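Local coordinates for protein nitrite oxidoreductase subunit A (Kuenenia stuttgartiensis, PDB 7B04) that belongs to the molybdopterin oxidoreductase family and holds a molybdenum atom between two pterin-guanylate cofactors, together with an iron/sulfur cluster, at residues T271-D275 and N659-V663; H531-A535 and E849-A853; E612-Y616 and C1093-V1097. One frame throughout, in Å; residues are numbered along the deposited sequence.

Contact 1: residues T271-D275 and N659-V663; sequences TWHGD and NAKHV. With MO (molybdenum atom), chain C; MD1 (phosphoric acid 4-(2-amino-4-oxo-3,4,5,6,-tetrahydro-pteridin-6-yl)-2-hydroxy-3,4-dimercapto-but-3-en-yl ester guanylate ester), chain D.
K661 reaches from the loop 659-663 toward the loop 271-275, with NZ along the normal of the W272 six-membered ring, and illustrates how one long side chain can fill the seam between a cofactor and the protein behind it. From CB the chain leaves with CG beside the backbone N (chi1 -47°), which sets its stem along the pterin of the chain D MD1: K661 CG lies 3.6 Å from N18 of this MD1, and K661 CD follows at 3.9 Å from its N8. CE then passes between N8 and the carbonyl of W272. Bends at chi3 and chi4 bring NZ near the carbonyls of W272 and H273; its polar partner is T1096 OG1, in a hydrogen bond modelled too short for its length to be trusted. At 5.6 Å from K661 NZ to the centroid of the W272 six-membered ring, the cation-pi attraction is weak at most. The same indole meets A660 at its edge, W272 CZ2 lying 3.9 Å from A660 CA. This is a bis-pterin molybdenum site, consistent with the protein's similarity to NarG: D275 grips the metal with both carboxylate oxygens, OD1 and OD2 each 2.1 Å from molybdenum, and S12 and S13 of MD1 bind it as a dithiolene pair. The H273 ring lies with one face against the cofactor's linker, C10 of MD1 sitting 3.4 Å above its plane toward the rim. Farther along, N659 ND2 donates to the phosphate oxygen O1B of MD1 (2.9 Å, N-H...O angle 159°) and more weakly to O2A across the diphosphate.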
loop_
_atom_site.group_PDB
_atom_site.type_symbol
_atom_site.label_atom_id
_atom_site.label_comp_id
_atom_site.label_asym_id
_atom_site.label_seq_id
_atom_site.Cartn_x
_atom_site.Cartn_y
_atom_site.Cartn_z
ATOM N N THR B 271 -3.462 -1.943 -22.957
ATOM C CA THR B 271 -3.325 -3.350 -23.304
ATOM C C THR B 271 -1.984 -3.921 -22.858
ATOM O O THR B 271 -1.923 -5.055 -22.370
ATOM C CB THR B 271 -3.524 -3.510 -24.801
ATOM O OG1 THR B 271 -2.513 -2.770 -25.501
ATOM C CG2 THR B 271 -4.889 -2.982 -25.168
ATOM N N TRP B 272 -0.896 -3.167 -23.053
ATOM C CA TRP B 272 0.432 -3.644 -22.669
ATOM C C TRP B 272 0.465 -4.126 -21.225
ATOM O O TRP B 272 1.125 -5.123 -20.907
ATOM C CB TRP B 272 1.466 -2.539 -22.886
ATOM C CG TRP B 272 2.740 -2.755 -22.133
ATOM C CD1 TRP B 272 3.296 -1.924 -21.207
ATOM C CD2 TRP B 272 3.619 -3.881 -22.241
ATOM N NE1 TRP B 272 4.469 -2.460 -20.734
ATOM C CE2 TRP B 272 4.690 -3.661 -21.353
ATOM C CE3 TRP B 272 3.605 -5.052 -23.005
ATOM C CZ2 TRP B 272 5.735 -4.569 -21.207
ATOM C CZ3 TRP B 272 4.641 -5.948 -22.858
ATOM C CH2 TRP B 272 5.693 -5.703 -21.967
ATOM N N HIS B 273 -0.227 -3.426 -20.333
ATOM C CA HIS B 273 -0.254 -3.810 -18.929
ATOM C C HIS B 273 -1.221 -4.954 -18.641
ATOM O O HIS B 273 -1.300 -5.399 -17.492
ATOM C CB HIS B 273 -0.604 -2.588 -18.075
ATOM C CG HIS B 273 0.465 -1.539 -18.054
ATOM N ND1 HIS B 273 0.232 -0.249 -17.628
ATOM C CD2 HIS B 273 1.772 -1.589 -18.403
ATOM C CE1 HIS B 273 1.347 0.452 -17.724
ATOM N NE2 HIS B 273 2.298 -0.339 -18.186
ATOM N N GLY B 274 -1.932 -5.464 -19.645
ATOM C CA GLY B 274 -2.930 -6.482 -19.385
ATOM C C GLY B 274 -4.167 -5.970 -18.694
ATOM O O GLY B 274 -4.889 -6.752 -18.070
ATOM N N ASP B 275 -4.436 -4.670 -18.800
ATOM C CA ASP B 275 -5.496 -4.028 -18.042
ATOM C C ASP B 275 -6.851 -4.043 -18.753
ATOM O O ASP B 275 -7.886 -3.978 -18.078
ATOM C CB ASP B 275 -5.095 -2.584 -17.725
ATOM C CG ASP B 275 -3.971 -2.484 -16.700
ATOM O OD1 ASP B 275 -3.826 -3.391 -15.856
ATOM O OD2 ASP B 275 -3.238 -1.473 -16.739
ATOM N N ASN B 659 9.476 -3.165 -15.266
ATOM C CA ASN B 659 8.174 -3.801 -15.135
ATOM C C ASN B 659 7.798 -4.628 -16.357
ATOM O O ASN B 659 6.712 -5.219 -16.376
ATOM C CB ASN B 659 7.087 -2.752 -14.879
ATOM C CG ASN B 659 7.290 -2.008 -13.578
ATOM O OD1 ASN B 659 7.756 -2.577 -12.590
ATOM N ND2 ASN B 659 6.929 -0.731 -13.565
ATOM N N ALA B 660 8.655 -4.681 -17.372
ATOM C CA ALA B 660 8.360 -5.509 -18.529
ATOM C C ALA B 660 8.374 -6.981 -18.151
ATOM O O ALA B 660 9.164 -7.426 -17.314
ATOM C CB ALA B 660 9.375 -5.272 -19.642
ATOM N N LYS B 661 7.507 -7.742 -18.801
ATOM C CA LYS B 661 7.361 -9.160 -18.520
ATOM C C LYS B 661 8.399 -9.927 -19.324
ATOM O O LYS B 661 8.663 -9.599 -20.485
ATOM C CB LYS B 661 5.939 -9.611 -18.831
ATOM C CG LYS B 661 4.944 -8.645 -18.226
ATOM C CD LYS B 661 3.574 -8.767 -18.828
ATOM C CE LYS B 661 2.901 -7.414 -18.810
ATOM N NZ LYS B 661 1.477 -7.515 -18.384
ATOM N N HIS B 662 8.987 -10.945 -18.688
ATOM C CA HIS B 662 10.068 -11.745 -19.265
ATOM C C HIS B 662 11.303 -10.852 -19.417
ATOM O O HIS B 662 11.952 -10.818 -20.462
ATOM C CB HIS B 662 9.653 -12.369 -20.605
ATOM C CG HIS B 662 10.254 -13.715 -20.869
ATOM N ND1 HIS B 662 11.602 -13.964 -20.749
ATOM C CD2 HIS B 662 9.693 -14.878 -21.277
ATOM C CE1 HIS B 662 11.847 -15.225 -21.059
ATOM N NE2 HIS B 662 10.705 -15.802 -21.382
ATOM N N VAL B 663 11.631 -10.147 -18.328
ATOM C CA VAL B 663 12.537 -9.002 -18.391
ATOM C C VAL B 663 13.952 -9.425 -18.763
ATOM O O VAL B 663 14.625 -8.752 -19.553
ATOM C CB VAL B 663 12.507 -8.223 -17.060
ATOM C CG1 VAL B 663 12.928 -9.105 -15.895
ATOM C CG2 VAL B 663 13.405 -7.002 -17.143
HETATM MO MO MO C . -2.694 -1.960 -14.729
HETATM P PB MD1 D . 4.171 1.231 -14.977
HETATM O O3B MD1 D . 4.300 1.393 -13.345
HETATM O O1B MD1 D . 5.546 0.946 -15.528
HETATM O O2B MD1 D . 3.660 2.526 -15.561
HETATM O O3A MD1 D . 3.141 0.015 -15.417
HETATM C C10 MD1 D . 2.162 -0.477 -14.549
HETATM C C11 MD1 D . 2.033 -2.016 -14.744
HETATM O O11 MD1 D . 2.911 -2.762 -13.625
HETATM C C12 MD1 D . 0.754 -2.398 -14.735
HETATM S S12 MD1 D . -0.525 -1.165 -14.356
HETATM C C13 MD1 D . 0.223 -3.830 -15.036
HETATM S S13 MD1 D . -1.585 -3.978 -14.924
HETATM C C14 MD1 D . 0.955 -5.044 -15.370
HETATM N N15 MD1 D . 0.831 -5.973 -14.072
HETATM C C16 MD1 D . 1.730 -7.057 -13.993
HETATM C C15 MD1 D . 1.497 -8.110 -12.969
HETATM O O14 MD1 D . 0.559 -8.030 -12.250
HETATM N N17 MD1 D . 2.434 -9.258 -12.853
HETATM C C17 MD1 D . 3.658 -9.356 -13.788
HETATM N N16 MD1 D . 4.569 -10.480 -13.676
HETATM N N18 MD1 D . 3.905 -8.296 -14.833
HETATM C C20 MD1 D . 3.010 -7.177 -14.967
HETATM N N8 MD1 D . 3.291 -6.216 -15.949
HETATM C C7 MD1 D . 2.322 -4.945 -15.992
HETATM P PA MD1 D . 5.117 2.630 -12.619
HETATM O O1A MD1 D . 4.544 2.907 -11.251
HETATM O O2A MD1 D . 6.551 2.210 -12.489
HETATM O "O5'" MD1 D . 5.137 4.019 -13.501
HETATM C "C5'" MD1 D . 5.609 5.160 -12.838
HETATM C "C4'" MD1 D . 7.115 5.422 -13.188
HETATM O "O4'" MD1 D . 7.295 6.904 -13.626
HETATM C "C1'" MD1 D . 7.925 7.623 -12.395
HETATM N N9 MD1 D . 7.193 8.881 -12.076
HETATM C C4 MD1 D . 7.248 9.885 -12.934
HETATM N N3 MD1 D . 7.936 10.017 -14.244
HETATM C C2 MD1 D . 7.821 11.261 -14.993
HETATM N N2 MD1 D . 8.492 11.383 -16.267
HETATM N N1 MD1 D . 7.050 12.365 -14.480
HETATM C C6 MD1 D . 6.392 12.230 -13.220
HETATM O O6 MD1 D . 5.757 13.133 -12.793
HETATM C C5 MD1 D . 6.515 10.917 -12.433
HETATM N N7 MD1 D . 6.020 10.526 -11.264
HETATM C C8 MD1 D . 6.435 9.261 -11.030
HETATM C "C2'" MD1 D . 7.856 6.793 -11.432
HETATM O "O2'" MD1 D . 9.018 6.933 -10.562
HETATM C "C3'" MD1 D . 7.847 5.298 -12.148
HETATM O "O3'" MD1 D . 9.211 4.937 -12.516
#

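Contact 2: residues H531-A535 and E849-A853; sequences HYFHA and EGPEA. With MD1 (phosphoric acid 4-(2-amino-4-oxo-3,4,5,6,-tetrahydro-pteridin-6-yl)-2-hydroxy-3,4-dimercapto-but-3-en-yl ester guanylate ester), chain E.
The F533 ring carries P851 on one face, with CG of the proline 3.6 Å from the ring centroid and 17° off the normal, a CH-pi contact, the two side chains crossing at about a right angle. At the rim of the phenyl, in its plane, is H534 CD2; conversely, F533 CD2 sits over the centre of one face of the H534 imidazole. The edge of that imidazole is turned to the other segment, where E849 O and G850 CA lie near its plane. Y532 works by its edges too: Y532 CE1 touches A853 CB at 4.3 Å, while N7 of the MD1 guanine lies in the ring plane and accepts a hydrogen bond from Y532 OH (2.9 Å). F533 holds CG anti to the backbone N (chi1 -173°), which lays its ring against P851 CG. The backbone itself sets F533 CB 3.4 Å from P851 CD. Y532 to A535 form a type I turn, closed by A535 N bonding to Y532 O, and H534 is the N-cap of helix 535-541; the turn sends Y532 to the guanine of a pterin dinucleotide and turns F533 and H534 to the 849-853 loop. K1099 NZ also bonds to this cofactor. Behind the 849-853 loop, a single carboxylate oxygen, OE2 of E1100, takes the backbone N-H groups of both E852 and A853. The E849 carboxylate is taken by T854 OG1 and, in a salt bridge, by R351.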
loop_
_atom_site.group_PDB
_atom_site.type_symbol
_atom_site.label_atom_id
_atom_site.label_comp_id
_atom_site.label_asym_id
_atom_site.label_seq_id
_atom_site.Cartn_x
_atom_site.Cartn_y
_atom_site.Cartn_z
ATOM N N HIS B 531 -5.409 -11.400 -16.577
ATOM C CA HIS B 531 -4.021 -11.762 -16.829
ATOM C C HIS B 531 -3.854 -13.252 -17.110
ATOM O O HIS B 531 -2.771 -13.807 -16.901
ATOM C CB HIS B 531 -3.142 -11.328 -15.656
ATOM C CG HIS B 531 -2.847 -9.860 -15.636
ATOM N ND1 HIS B 531 -2.196 -9.245 -14.588
ATOM C CD2 HIS B 531 -3.107 -8.885 -16.539
ATOM C CE1 HIS B 531 -2.070 -7.956 -14.845
ATOM N NE2 HIS B 531 -2.616 -7.711 -16.023
ATOM N N TYR B 532 -4.908 -13.904 -17.600
ATOM C CA TYR B 532 -4.832 -15.255 -18.137
ATOM C C TYR B 532 -5.210 -15.234 -19.614
ATOM O O TYR B 532 -5.910 -14.332 -20.084
ATOM C CB TYR B 532 -5.741 -16.220 -17.367
ATOM C CG TYR B 532 -5.277 -16.500 -15.956
ATOM C CD1 TYR B 532 -4.237 -17.387 -15.708
ATOM C CD2 TYR B 532 -5.880 -15.878 -14.873
ATOM C CE1 TYR B 532 -3.811 -17.645 -14.418
ATOM C CE2 TYR B 532 -5.461 -16.129 -13.583
ATOM C CZ TYR B 532 -4.427 -17.011 -13.359
ATOM O OH TYR B 532 -4.015 -17.258 -12.070
ATOM N N PHE B 533 -4.735 -16.255 -20.336
ATOM C CA PHE B 533 -4.819 -16.266 -21.796
ATOM C C PHE B 533 -6.252 -16.098 -22.278
ATOM O O PHE B 533 -6.529 -15.288 -23.170
ATOM C CB PHE B 533 -4.217 -17.558 -22.341
ATOM C CG PHE B 533 -4.109 -17.595 -23.835
ATOM C CD1 PHE B 533 -3.037 -17.002 -24.479
ATOM C CD2 PHE B 533 -5.080 -18.225 -24.598
ATOM C CE1 PHE B 533 -2.932 -17.040 -25.857
ATOM C CE2 PHE B 533 -4.981 -18.264 -25.974
ATOM C CZ PHE B 533 -3.907 -17.671 -26.605
ATOM N N HIS B 534 -7.181 -16.840 -21.687
ATOM C CA HIS B 534 -8.561 -16.854 -22.165
ATOM C C HIS B 534 -9.411 -15.836 -21.430
ATOM O O HIS B 534 -10.605 -16.043 -21.185
ATOM C CB HIS B 534 -9.136 -18.263 -22.035
ATOM C CG HIS B 534 -8.477 -19.256 -22.939
ATOM N ND1 HIS B 534 -8.671 -19.262 -24.304
ATOM C CD2 HIS B 534 -7.608 -20.259 -22.676
ATOM C CE1 HIS B 534 -7.956 -20.233 -24.841
ATOM N NE2 HIS B 534 -7.301 -20.854 -23.876
ATOM N N ALA B 535 -8.781 -14.728 -21.029
ATOM C CA ALA B 535 -9.527 -13.618 -20.435
ATOM C C ALA B 535 -10.653 -13.152 -21.355
ATOM O O ALA B 535 -11.750 -12.811 -20.888
ATOM C CB ALA B 535 -8.571 -12.461 -20.104
ATOM N N GLU B 849 -8.919 -24.323 -21.459
ATOM C CA GLU B 849 -7.778 -24.387 -20.563
ATOM C C GLU B 849 -6.658 -23.504 -21.096
ATOM O O GLU B 849 -6.593 -23.194 -22.286
ATOM C CB GLU B 849 -7.283 -25.826 -20.405
ATOM C CG GLU B 849 -8.277 -26.775 -19.749
ATOM C CD GLU B 849 -8.542 -26.444 -18.290
ATOM O OE1 GLU B 849 -7.636 -25.903 -17.621
ATOM O OE2 GLU B 849 -9.657 -26.730 -17.808
ATOM N N GLY B 850 -5.806 -23.042 -20.191
ATOM C CA GLY B 850 -4.717 -22.183 -20.578
ATOM C C GLY B 850 -3.649 -22.905 -21.374
ATOM O O GLY B 850 -3.436 -24.113 -21.225
ATOM N N PRO B 851 -2.954 -22.168 -22.247
ATOM C CA PRO B 851 -1.832 -22.769 -22.984
ATOM C C PRO B 851 -0.682 -23.172 -22.086
ATOM O O PRO B 851 0.159 -23.974 -22.506
ATOM C CB PRO B 851 -1.412 -21.659 -23.961
ATOM C CG PRO B 851 -2.591 -20.750 -24.037
ATOM C CD PRO B 851 -3.229 -20.796 -22.687
ATOM N N GLU B 852 -0.579 -22.600 -20.892
ATOM C CA GLU B 852 0.378 -23.098 -19.912
ATOM C C GLU B 852 -0.183 -23.267 -18.505
ATOM O O GLU B 852 0.270 -24.170 -17.800
ATOM C CB GLU B 852 1.596 -22.165 -19.855
ATOM C CG GLU B 852 2.725 -22.659 -18.988
ATOM C CD GLU B 852 4.007 -21.904 -19.240
ATOM O OE1 GLU B 852 4.005 -21.019 -20.119
ATOM O OE2 GLU B 852 5.017 -22.190 -18.565
ATOM N N ALA B 853 -1.207 -22.512 -18.104
ATOM C CA ALA B 853 -1.684 -22.475 -16.717
ATOM C C ALA B 853 -2.835 -23.457 -16.478
ATOM O O ALA B 853 -3.945 -23.079 -16.104
ATOM C CB ALA B 853 -2.089 -21.055 -16.342
HETATM P PB MD1 E . -6.352 -6.366 -9.689
HETATM O O3B MD1 E . -5.326 -7.578 -10.124
HETATM O O1B MD1 E . -6.927 -6.657 -8.323
HETATM O O2B MD1 E . -7.472 -6.274 -10.697
HETATM O O3A MD1 E . -5.509 -4.947 -9.653
HETATM C C10 MD1 E . -5.027 -4.374 -10.838
HETATM C C11 MD1 E . -5.076 -2.825 -10.703
HETATM O O11 MD1 E . -4.759 -2.523 -9.160
HETATM C C12 MD1 E . -4.283 -2.267 -11.630
HETATM S S12 MD1 E . -4.197 -3.027 -13.277
HETATM C C13 MD1 E . -3.436 -0.975 -11.482
HETATM S S13 MD1 E . -2.482 -0.477 -12.944
HETATM C C14 MD1 E . -3.291 -0.177 -10.295
HETATM N N15 MD1 E . -2.509 -1.134 -9.273
HETATM C C16 MD1 E . -2.559 -0.679 -7.945
HETATM C C15 MD1 E . -1.391 -0.767 -7.028
HETATM O O14 MD1 E . -0.367 -1.226 -7.408
HETATM N N17 MD1 E . -1.525 -0.270 -5.632
HETATM C C17 MD1 E . -2.865 0.327 -5.141
HETATM N N16 MD1 E . -2.984 0.810 -3.778
HETATM N N18 MD1 E . -4.053 0.415 -6.070
HETATM C C20 MD1 E . -3.940 -0.059 -7.426
HETATM N N8 MD1 E . -5.017 -0.004 -8.331
HETATM C C7 MD1 E . -4.534 0.497 -9.777
HETATM P PA MD1 E . -4.840 -8.800 -9.129
HETATM O O1A MD1 E . -3.603 -9.426 -9.721
HETATM O O2A MD1 E . -4.527 -8.218 -7.772
HETATM O "O5'" MD1 E . -6.001 -9.960 -8.969
HETATM C "C5'" MD1 E . -7.014 -9.784 -8.025
HETATM C "C4'" MD1 E . -7.423 -11.152 -7.374
HETATM O "O4'" MD1 E . -7.794 -12.225 -8.445
HETATM C "C1'" MD1 E . -7.074 -13.499 -7.922
HETATM N N9 MD1 E . -6.850 -14.495 -9.003
HETATM C C4 MD1 E . -7.888 -15.129 -9.539
HETATM N N3 MD1 E . -9.353 -15.047 -9.273
HETATM C C2 MD1 E . -10.282 -15.879 -10.035
HETATM N N2 MD1 E . -11.708 -15.798 -9.776
HETATM N N1 MD1 E . -9.782 -16.781 -11.044
HETATM C C6 MD1 E . -8.375 -16.854 -11.292
HETATM O O6 MD1 E . -7.957 -17.590 -12.120
HETATM C C5 MD1 E . -7.407 -15.978 -10.488
HETATM N N7 MD1 E . -6.083 -15.852 -10.518
HETATM C C8 MD1 E . -5.725 -14.934 -9.598
HETATM C "C2'" MD1 E . -5.976 -13.017 -7.499
HETATM O "O2'" MD1 E . -5.319 -13.947 -6.590
HETATM C "C3'" MD1 E . -6.449 -11.641 -6.701
HETATM O "O3'" MD1 E . -6.915 -11.978 -5.363
#

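Contact 3: residues E612-Y616 and C1093-V1097; sequences EEVAY and CINTV
C1093 opens the loop against E613, its SG directed at the methylene CG of the glutamate at 3.3 Å. The sulfur takes the crowded position between backbone N and carbonyl carbon (chi1 58°), which turns it toward the acid's stem rather than its carboxylate. Next comes I1094, whose branches divide the work. I1094 CG2, anti to the backbone N, presses on A615 CB at 3.5 Å, whereas CG1 carries CD1 out over one face of the Y616 ring, toward its rim, in a CH-pi contact of 4.3 Å from I1094 CD1 to the ring centroid and 23° off the normal. The carbonyl of the same residue faces the glutamate: I1094 O lies 3.2 Å from E613 OE2 without a hydrogen bond, as both would act as acceptors if the acid is ionised. The probable partner of E613 OE2 is T271 OG1, at a modelled length too short to rely on, with S268 OG a weak second. T1096 then sets its methyl CG2 at 3.7 Å from A615 CB, so that the small alanine is touched by two branched residues. The hydroxyl of T1096 belongs to another neighbourhood, bonding to W272 O. The loop leads into strand 1102-1109 of the C-terminal sheet, and A615 and Y616, of helix 615-618, pack on residues 1093-1097; the result is a second shell of the bis-pterin molybdenum site, with the T1096 side chain about 6 Å from MD1 at nearest atoms.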
loop_
_atom_site.group_PDB
_atom_site.type_symbol
_atom_site.label_atom_id
_atom_site.label_comp_id
_atom_site.label_asym_id
_atom_site.label_seq_id
_atom_site.Cartn_x
_atom_site.Cartn_y
_atom_site.Cartn_z
ATOM N N GLU B 612 1.027 1.362 -32.078
ATOM C CA GLU B 612 1.557 0.010 -31.993
ATOM C C GLU B 612 1.360 -0.511 -30.578
ATOM O O GLU B 612 1.297 0.262 -29.618
ATOM C CB GLU B 612 3.048 -0.036 -32.380
ATOM C CG GLU B 612 3.714 -1.402 -32.218
ATOM C CD GLU B 612 5.172 -1.400 -32.626
ATOM O OE1 GLU B 612 5.630 -0.389 -33.195
ATOM O OE2 GLU B 612 5.864 -2.409 -32.369
ATOM N N GLU B 613 1.264 -1.832 -30.461
ATOM C CA GLU B 613 1.169 -2.505 -29.174
ATOM C C GLU B 613 2.553 -2.907 -28.681
ATOM O O GLU B 613 3.375 -3.418 -29.446
ATOM C CB GLU B 613 0.272 -3.738 -29.268
ATOM C CG GLU B 613 -0.635 -3.916 -28.072
ATOM C CD GLU B 613 0.117 -4.180 -26.793
ATOM O OE1 GLU B 613 1.215 -4.755 -26.868
ATOM O OE2 GLU B 613 -0.381 -3.803 -25.715
ATOM N N VAL B 614 2.801 -2.674 -27.390
ATOM C CA VAL B 614 4.119 -2.938 -26.821
ATOM C C VAL B 614 4.429 -4.434 -26.776
ATOM O O VAL B 614 5.596 -4.831 -26.878
ATOM C CB VAL B 614 4.209 -2.302 -25.419
ATOM C CG1 VAL B 614 5.545 -2.615 -24.760
ATOM C CG2 VAL B 614 3.989 -0.801 -25.499
ATOM N N ALA B 615 3.405 -5.288 -26.646
ATOM C CA ALA B 615 3.650 -6.710 -26.397
ATOM C C ALA B 615 4.467 -7.364 -27.503
ATOM O O ALA B 615 5.143 -8.368 -27.256
ATOM C CB ALA B 615 2.335 -7.462 -26.214
ATOM N N TYR B 616 4.412 -6.827 -28.724
ATOM C CA TYR B 616 5.224 -7.391 -29.798
ATOM C C TYR B 616 6.705 -7.297 -29.462
ATOM O O TYR B 616 7.464 -8.242 -29.703
ATOM C CB TYR B 616 4.913 -6.686 -31.117
ATOM C CG TYR B 616 3.493 -6.911 -31.576
ATOM C CD1 TYR B 616 3.118 -8.109 -32.168
ATOM C CD2 TYR B 616 2.524 -5.934 -31.401
ATOM C CE1 TYR B 616 1.819 -8.325 -32.581
ATOM C CE2 TYR B 616 1.221 -6.140 -31.810
ATOM C CZ TYR B 616 0.875 -7.337 -32.400
ATOM O OH TYR B 616 -0.420 -7.549 -32.808
ATOM N N CYS B 1093 -6.339 -4.828 -28.933
ATOM C CA CYS B 1093 -5.024 -5.316 -29.314
ATOM C C CYS B 1093 -4.568 -6.266 -28.210
ATOM O O CYS B 1093 -5.354 -6.646 -27.328
ATOM C CB CYS B 1093 -4.066 -4.149 -29.618
ATOM S SG CYS B 1093 -3.791 -2.968 -28.313
ATOM N N ILE B 1094 -3.310 -6.708 -28.303
ATOM C CA ILE B 1094 -2.808 -7.750 -27.407
ATOM C C ILE B 1094 -2.911 -7.296 -25.962
ATOM O O ILE B 1094 -2.455 -6.203 -25.596
ATOM C CB ILE B 1094 -1.352 -8.123 -27.725
ATOM C CG1 ILE B 1094 -1.241 -8.957 -28.994
ATOM C CG2 ILE B 1094 -0.779 -8.943 -26.604
ATOM C CD1 ILE B 1094 0.155 -9.617 -29.161
ATOM N N ASN B 1095 -3.498 -8.150 -25.127
ATOM C CA ASN B 1095 -3.666 -7.900 -23.700
ATOM C C ASN B 1095 -2.760 -8.874 -22.958
ATOM O O ASN B 1095 -3.062 -10.068 -22.866
ATOM C CB ASN B 1095 -5.116 -8.090 -23.286
ATOM C CG ASN B 1095 -5.538 -7.117 -22.212
ATOM O OD1 ASN B 1095 -5.643 -5.914 -22.454
ATOM N ND2 ASN B 1095 -5.767 -7.626 -21.009
ATOM N N THR B 1096 -1.632 -8.372 -22.465
ATOM C CA THR B 1096 -0.596 -9.241 -21.927
ATOM C C THR B 1096 -1.081 -9.972 -20.682
ATOM O O THR B 1096 -1.893 -9.461 -19.898
ATOM C CB THR B 1096 0.649 -8.445 -21.593
ATOM O OG1 THR B 1096 0.391 -7.634 -20.442
ATOM C CG2 THR B 1096 1.064 -7.599 -22.787
ATOM N N VAL B 1097 -0.569 -11.188 -20.508
ATOM C CA VAL B 1097 -0.983 -12.061 -19.413
ATOM C C VAL B 1097 0.230 -12.564 -18.639
ATOM O O VAL B 1097 0.928 -13.478 -19.104
ATOM C CB VAL B 1097 -1.808 -13.233 -19.962
ATOM C CG1 VAL B 1097 -3.175 -12.740 -20.303
ATOM C CG2 VAL B 1097 -1.124 -13.857 -21.206
#

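In the fold
All three contacts are buried, and all join parts of the chain more than 300 residues apart, yet their chemistry differs with place. Contact 1 has its polar bonds to the metal and cofactor, while its segments meet by apolar and weak cation-pi packing. Contact 3, its centre about 8 Å from that of contact 1, is mostly apolar, and two of its polar side chains, E613 and T1096, look back to T271 and K661 of contact 1. Contact 2, farther from the chain centre, is aromatic and serves the other cofactor at its guanine end. It still reaches the metal region: H531 NE2 bonds to H273 O, and V1097 of contact 3 packs on the backbone of H531 and Y532.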